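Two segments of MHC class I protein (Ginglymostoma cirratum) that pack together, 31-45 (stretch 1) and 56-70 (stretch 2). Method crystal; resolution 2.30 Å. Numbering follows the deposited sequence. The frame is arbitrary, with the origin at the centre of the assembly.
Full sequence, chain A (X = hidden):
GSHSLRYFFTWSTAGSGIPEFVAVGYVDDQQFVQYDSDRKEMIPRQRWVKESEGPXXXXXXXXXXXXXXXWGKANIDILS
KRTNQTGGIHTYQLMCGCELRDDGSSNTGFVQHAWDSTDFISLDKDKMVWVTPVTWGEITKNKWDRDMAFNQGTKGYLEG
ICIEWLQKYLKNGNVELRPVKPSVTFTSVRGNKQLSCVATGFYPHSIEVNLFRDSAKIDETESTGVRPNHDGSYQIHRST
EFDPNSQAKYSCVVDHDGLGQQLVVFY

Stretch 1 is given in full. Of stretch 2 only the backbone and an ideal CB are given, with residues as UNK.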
# COMPACT_ATOMS: atom_id res chain seq x y z
N GLN A 31 -2.80 6.43 -4.86
CA GLN A 31 -2.74 7.42 -3.80
C GLN A 31 -2.91 8.81 -4.38
O GLN A 31 -2.27 9.15 -5.38
CB GLN A 31 -1.43 7.34 -3.03
CG GLN A 31 -1.51 7.99 -1.66
CD GLN A 31 -0.16 8.38 -1.09
OE1 GLN A 31 0.82 7.66 -1.23
NE2 GLN A 31 -0.11 9.53 -0.43
N PHE A 32 -3.77 9.62 -3.78
CA PHE A 32 -4.05 10.96 -4.32
C PHE A 32 -3.84 12.10 -3.32
O PHE A 32 -3.62 13.23 -3.73
CB PHE A 32 -5.43 11.01 -4.99
CG PHE A 32 -6.59 11.09 -4.03
CD1 PHE A 32 -6.96 9.98 -3.27
CD2 PHE A 32 -7.34 12.26 -3.92
CE1 PHE A 32 -8.04 10.06 -2.39
CE2 PHE A 32 -8.42 12.34 -3.05
CZ PHE A 32 -8.77 11.23 -2.28
N VAL A 33 -3.92 11.79 -2.03
CA VAL A 33 -3.67 12.79 -0.98
C VAL A 33 -2.77 12.24 0.13
O VAL A 33 -2.62 11.02 0.29
CB VAL A 33 -4.97 13.39 -0.38
CG1 VAL A 33 -5.67 14.30 -1.39
CG2 VAL A 33 -5.92 12.31 0.13
N GLN A 34 -2.17 13.15 0.88
CA GLN A 34 -1.30 12.81 2.00
C GLN A 34 -1.40 13.91 3.04
O GLN A 34 -1.57 15.09 2.70
CB GLN A 34 0.15 12.65 1.52
CG GLN A 34 1.14 12.14 2.57
CD GLN A 34 1.76 13.25 3.43
OE1 GLN A 34 1.65 14.44 3.12
NE2 GLN A 34 2.42 12.85 4.51
N TYR A 35 -1.28 13.52 4.30
CA TYR A 35 -1.14 14.44 5.41
C TYR A 35 -0.17 13.85 6.43
O TYR A 35 -0.16 12.63 6.65
CB TYR A 35 -2.51 14.67 6.05
CG TYR A 35 -2.51 15.58 7.26
CD1 TYR A 35 -2.15 15.10 8.51
CD2 TYR A 35 -2.90 16.91 7.15
CE1 TYR A 35 -2.15 15.92 9.62
CE2 TYR A 35 -2.92 17.74 8.26
CZ TYR A 35 -2.54 17.24 9.49
OH TYR A 35 -2.55 18.05 10.60
N ASP A 36 0.65 14.70 7.04
CA ASP A 36 1.45 14.29 8.20
C ASP A 36 1.58 15.37 9.27
O ASP A 36 1.35 16.55 9.00
CB ASP A 36 2.83 13.74 7.79
CG ASP A 36 3.72 14.79 7.18
OD1 ASP A 36 4.17 15.70 7.91
OD2 ASP A 36 4.00 14.70 5.97
N SER A 37 1.96 14.95 10.47
CA SER A 37 2.04 15.81 11.65
C SER A 37 3.22 16.79 11.66
O SER A 37 3.33 17.61 12.57
CB SER A 37 2.04 14.97 12.92
OG SER A 37 2.94 13.88 12.80
N ASP A 38 4.11 16.69 10.66
CA ASP A 38 5.19 17.66 10.51
C ASP A 38 4.72 18.86 9.67
O ASP A 38 4.80 20.00 10.12
CB ASP A 38 6.43 17.01 9.89
CG ASP A 38 7.04 15.93 10.77
OD1 ASP A 38 6.96 16.04 12.01
OD2 ASP A 38 7.62 14.96 10.22
N ARG A 39 4.23 18.59 8.46
CA ARG A 39 3.76 19.64 7.57
C ARG A 39 2.38 20.16 7.97
O ARG A 39 2.06 21.33 7.73
CB ARG A 39 3.73 19.15 6.12
CG ARG A 39 3.80 20.27 5.10
CD ARG A 39 3.13 19.89 3.80
NE ARG A 39 2.92 21.06 2.96
CZ ARG A 39 3.57 21.29 1.81
NH1 ARG A 39 4.46 20.42 1.35
NH2 ARG A 39 3.30 22.39 1.12
N LYS A 40 1.57 19.28 8.56
CA LYS A 40 0.23 19.62 9.09
C LYS A 40 -0.75 20.19 8.05
O LYS A 40 -1.62 21.00 8.38
CB LYS A 40 0.34 20.55 10.30
CG LYS A 40 1.18 20.01 11.45
CD LYS A 40 0.97 20.85 12.71
CE LYS A 40 2.15 20.74 13.67
NZ LYS A 40 2.26 19.39 14.29
N GLU A 41 -0.61 19.75 6.81
CA GLU A 41 -1.51 20.14 5.72
C GLU A 41 -1.82 18.95 4.83
O GLU A 41 -0.96 18.10 4.59
CB GLU A 41 -0.91 21.26 4.88
CG GLU A 41 -0.80 22.59 5.58
CD GLU A 41 -0.07 23.64 4.76
OE1 GLU A 41 0.90 23.28 4.04
OE2 GLU A 41 -0.46 24.83 4.83
N MET A 42 -3.05 18.88 4.33
CA MET A 42 -3.41 17.87 3.35
C MET A 42 -2.89 18.32 1.99
O MET A 42 -3.17 19.43 1.56
CB MET A 42 -4.92 17.66 3.30
CG MET A 42 -5.34 16.57 2.33
SD MET A 42 -4.98 14.93 2.97
CE MET A 42 -6.62 14.42 3.49
N ILE A 43 -2.11 17.47 1.34
CA ILE A 43 -1.48 17.84 0.07
C ILE A 43 -1.80 16.83 -1.03
O ILE A 43 -2.01 15.65 -0.74
CB ILE A 43 0.05 18.01 0.22
CG1 ILE A 43 0.72 16.68 0.62
CG2 ILE A 43 0.37 19.11 1.23
CD1 ILE A 43 2.23 16.65 0.46
N PRO A 44 -1.84 17.28 -2.29
CA PRO A 44 -2.06 16.36 -3.41
C PRO A 44 -0.85 15.48 -3.69
O PRO A 44 0.29 15.92 -3.57
CB PRO A 44 -2.31 17.29 -4.60
CG PRO A 44 -1.68 18.58 -4.22
CD PRO A 44 -1.81 18.69 -2.73
N ARG A 45 -1.13 14.23 -4.04
CA ARG A 45 -0.12 13.29 -4.50
C ARG A 45 -0.41 12.96 -5.96
O ARG A 45 0.25 12.12 -6.57
CB ARG A 45 -0.14 12.01 -3.67
CG ARG A 45 0.52 12.14 -2.31
CD ARG A 45 1.96 12.60 -2.44
NE ARG A 45 2.68 12.49 -1.17
CZ ARG A 45 3.62 13.34 -0.76
NH1 ARG A 45 4.22 13.15 0.40
NH2 ARG A 45 3.94 14.39 -1.51
N UNK A 56 -10.91 25.85 -1.10
CA UNK A 56 -11.83 25.39 -0.07
C UNK A 56 -11.68 23.90 0.25
O UNK A 56 -11.76 23.49 1.41
CB UNK A 56 -13.27 25.68 -0.50
N UNK A 57 -11.45 23.11 -0.79
CA UNK A 57 -11.22 21.69 -0.63
C UNK A 57 -10.00 21.39 0.25
O UNK A 57 -10.08 20.59 1.19
CB UNK A 57 -11.05 21.04 -2.00
N UNK A 58 -8.88 22.04 -0.05
CA UNK A 58 -7.65 21.79 0.68
C UNK A 58 -7.69 22.37 2.09
O UNK A 58 -7.15 21.77 3.02
CB UNK A 58 -6.46 22.37 -0.09
N UNK A 59 -8.36 23.50 2.23
CA UNK A 59 -8.57 24.11 3.53
C UNK A 59 -9.37 23.19 4.44
O UNK A 59 -8.96 22.94 5.58
CB UNK A 59 -9.28 25.46 3.38
N UNK A 60 -10.47 22.65 3.94
CA UNK A 60 -11.32 21.76 4.74
C UNK A 60 -10.65 20.43 5.04
O UNK A 60 -10.71 19.94 6.18
CB UNK A 60 -12.65 21.51 4.02
N UNK A 61 -10.02 19.82 4.04
CA UNK A 61 -9.34 18.54 4.24
C UNK A 61 -8.21 18.65 5.27
O UNK A 61 -8.00 17.74 6.07
CB UNK A 61 -8.78 18.03 2.91
N UNK A 62 -7.50 19.78 5.25
CA UNK A 62 -6.44 20.04 6.22
C UNK A 62 -7.03 20.13 7.64
O UNK A 62 -6.51 19.51 8.57
CB UNK A 62 -5.70 21.33 5.86
N UNK A 63 -8.12 20.86 7.79
CA UNK A 63 -8.79 21.02 9.08
C UNK A 63 -9.28 19.69 9.66
O UNK A 63 -9.14 19.44 10.86
CB UNK A 63 -9.97 21.98 8.93
N UNK A 64 -9.87 18.86 8.81
CA UNK A 64 -10.36 17.55 9.20
C UNK A 64 -9.22 16.72 9.81
O UNK A 64 -9.36 16.15 10.90
CB UNK A 64 -10.97 16.83 8.00
N UNK A 65 -8.10 16.68 9.10
CA UNK A 65 -6.96 15.89 9.53
C UNK A 65 -6.29 16.48 10.76
O UNK A 65 -5.73 15.75 11.58
CB UNK A 65 -5.95 15.77 8.39
N UNK A 66 -6.39 17.80 10.91
CA UNK A 66 -5.91 18.46 12.12
C UNK A 66 -6.69 18.03 13.35
O UNK A 66 -6.14 18.00 14.44
CB UNK A 66 -5.99 19.98 11.96
N UNK A 67 -7.97 17.69 13.17
CA UNK A 67 -8.78 17.14 14.25
C UNK A 67 -8.38 15.71 14.58
O UNK A 67 -8.37 15.31 15.75
CB UNK A 67 -10.26 17.19 13.88
N UNK A 68 -8.05 14.94 13.54
CA UNK A 68 -7.64 13.55 13.71
C UNK A 68 -6.28 13.42 14.39
O UNK A 68 -6.04 12.45 15.11
CB UNK A 68 -7.60 12.85 12.35
N UNK A 69 -5.40 14.40 14.16
CA UNK A 69 -4.00 14.32 14.61
C UNK A 69 -3.83 14.16 16.13
O UNK A 69 -3.18 13.21 16.57
CB UNK A 69 -3.26 15.58 14.16
N UNK A 70 -4.41 15.08 16.93
CA UNK A 70 -4.31 14.89 18.38
C UNK A 70 -5.08 13.66 18.87
O UNK A 70 -4.62 12.97 19.78
CB UNK A 70 -4.83 16.14 19.10

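Stretch 2 is a helix that crosses strand 31-36 at 43°, with 9.5 Å between the axes at closest approach. Position 56 has nothing of stretch 1 near its CB; it is Glu56.

At position 57 the CB points sideways and only a long side chain could reach stretch 1. Tyr57 does so, its OH lying 3.8 Å from Phe32 CE2, at the edge of that ring.

The CB of position 58 also points sideways, 4.7 Å from Met42 O, but Val33, Met42 and Pro44 offer an apolar surface beyond it. A large aromatic or a long aliphatic chain would suit. Trp58 takes Pro44 CD over one face, 3.9 Å from the centroid of its six-membered ring, while Trp58 CZ3 meets Val33 CG1 at 3.7 Å.

Positions 59 and 60 would accept polar residues: Glu59 and Arg60. Position 61 points toward stretch 1, its ideal CB 3.8 Å from Met42 CG, so the first part of the chain must pack against methionine. Glu61 CB packs there, 3.8 Å from Met42 CG, and its OE2 forms a salt bridge with Arg60 NE at 2.8 Å.

At position 62 the backbones come close, with 4.7 Å between its CA and that of Met42. The CB is 3.9 Å from Met42 N, a donor within reach of a short acceptor; Ser, Thr or perhaps Asn would fit. Thr62 OG1 accepts from Met42 N at 2.9 Å and donates to Trp58 O, also at 2.9 Å, joining the backbone of Met42 to the helix.

Positions 63 and 64 face open space and hold Gln63 and Thr64. Position 65 points toward the Tyr35 ring, with Met42 CE nearby, and calls for a medium-sized aliphatic chain. Leu65 sets CB over the ring face, 3.5 Å from its centroid, and brings CD2 to 3.5 Å from Met42 CE.

From position 66 a long donor could reach the carbonyl of Lys40, which accepts no bond within stretch 1. Arg or Lys would suit, and Arg66 donates to Lys40 O through both NE (3.0 Å) and NH2 (3.1 Å).

A CB at position 67 would lie 3.3 Å from Thr64 O, which favours Gly67. At position 68 the CB points sideways with nothing of stretch 1 within 5.5 Å, so many residues would serve; the end of Trp68 leads away.

Position 69 points toward Tyr35 OH, with the Lys40 amine beyond, inviting an extended acid or Gln. Glu69 OE1 accepts from Tyr35 OH at 2.8 Å, and OE2 forms a salt bridge with Lys40 NZ at 3.2 Å, its hydrogen bond weak.

At position 70 the nitrogen makes no bond to the preceding turn and the helix kinks, so proline costs little: Pro70.

Stretch 2 56-70: EYWERETQTLRGWEP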
# COMPACT_ATOMS: atom_id res chain seq x y z
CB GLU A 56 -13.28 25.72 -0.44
CG GLU A 56 -13.65 27.16 -0.12
CD GLU A 56 -15.10 27.49 -0.41
OE1 GLU A 56 -15.94 26.55 -0.44
OE2 GLU A 56 -15.41 28.70 -0.60
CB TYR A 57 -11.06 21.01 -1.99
CG TYR A 57 -10.77 19.54 -1.90
CD1 TYR A 57 -9.46 19.08 -1.73
CD2 TYR A 57 -11.79 18.60 -1.97
CE1 TYR A 57 -9.18 17.72 -1.64
CE2 TYR A 57 -11.53 17.24 -1.88
CZ TYR A 57 -10.22 16.81 -1.72
OH TYR A 57 -9.96 15.46 -1.63
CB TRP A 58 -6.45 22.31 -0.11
CG TRP A 58 -6.37 21.62 -1.42
CD1 TRP A 58 -6.72 22.13 -2.64
CD2 TRP A 58 -5.97 20.27 -1.65
NE1 TRP A 58 -6.55 21.18 -3.61
CE2 TRP A 58 -6.09 20.03 -3.03
CE3 TRP A 58 -5.51 19.24 -0.81
CZ2 TRP A 58 -5.76 18.79 -3.61
CZ3 TRP A 58 -5.19 18.01 -1.39
CH2 TRP A 58 -5.32 17.80 -2.77
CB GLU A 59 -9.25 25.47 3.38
CG GLU A 59 -8.31 26.55 2.87
CD GLU A 59 -9.00 27.64 2.07
OE1 GLU A 59 -8.28 28.36 1.34
OE2 GLU A 59 -10.24 27.77 2.14
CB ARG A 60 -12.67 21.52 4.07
CG ARG A 60 -13.58 20.60 4.86
CD ARG A 60 -14.57 19.87 3.98
NE ARG A 60 -13.93 19.26 2.81
CZ ARG A 60 -14.07 19.70 1.55
NH1 ARG A 60 -14.84 20.75 1.28
NH2 ARG A 60 -13.45 19.06 0.57
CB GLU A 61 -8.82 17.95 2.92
CG GLU A 61 -9.89 17.54 1.92
CD GLU A 61 -10.95 16.64 2.52
OE1 GLU A 61 -10.66 15.44 2.76
OE2 GLU A 61 -12.09 17.13 2.75
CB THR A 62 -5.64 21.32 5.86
OG1 THR A 62 -4.87 21.07 4.67
CG2 THR A 62 -4.70 21.71 6.97
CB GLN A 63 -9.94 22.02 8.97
CG GLN A 63 -10.72 22.23 10.26
CD GLN A 63 -9.89 22.88 11.35
OE1 GLN A 63 -9.32 23.95 11.17
NE2 GLN A 63 -9.83 22.23 12.51
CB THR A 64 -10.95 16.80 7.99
OG1 THR A 64 -12.06 17.54 7.47
CG2 THR A 64 -11.41 15.40 8.36
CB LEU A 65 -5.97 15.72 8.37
CG LEU A 65 -6.14 14.49 7.46
CD1 LEU A 65 -5.77 13.21 8.18
CD2 LEU A 65 -7.55 14.38 6.90
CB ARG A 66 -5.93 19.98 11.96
CG ARG A 66 -4.69 20.49 11.27
CD ARG A 66 -4.88 21.90 10.76
NE ARG A 66 -3.72 22.36 10.02
CZ ARG A 66 -3.43 23.64 9.80
NH1 ARG A 66 -4.20 24.60 10.29
NH2 ARG A 66 -2.34 23.96 9.11
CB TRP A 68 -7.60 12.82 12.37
CG TRP A 68 -8.95 12.40 11.82
CD1 TRP A 68 -9.56 12.91 10.71
CD2 TRP A 68 -9.82 11.39 12.33
NE1 TRP A 68 -10.77 12.28 10.51
CE2 TRP A 68 -10.96 11.34 11.49
CE3 TRP A 68 -9.76 10.52 13.43
CZ2 TRP A 68 -12.02 10.46 11.70
CZ3 TRP A 68 -10.82 9.65 13.65
CH2 TRP A 68 -11.93 9.63 12.79
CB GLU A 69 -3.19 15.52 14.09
CG GLU A 69 -1.73 15.49 14.50
CD GLU A 69 -0.95 16.71 14.04
OE1 GLU A 69 -1.33 17.35 13.04
OE2 GLU A 69 0.07 17.03 14.70
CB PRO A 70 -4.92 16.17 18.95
CG PRO A 70 -5.74 16.75 17.85
CD PRO A 70 -5.01 16.38 16.60
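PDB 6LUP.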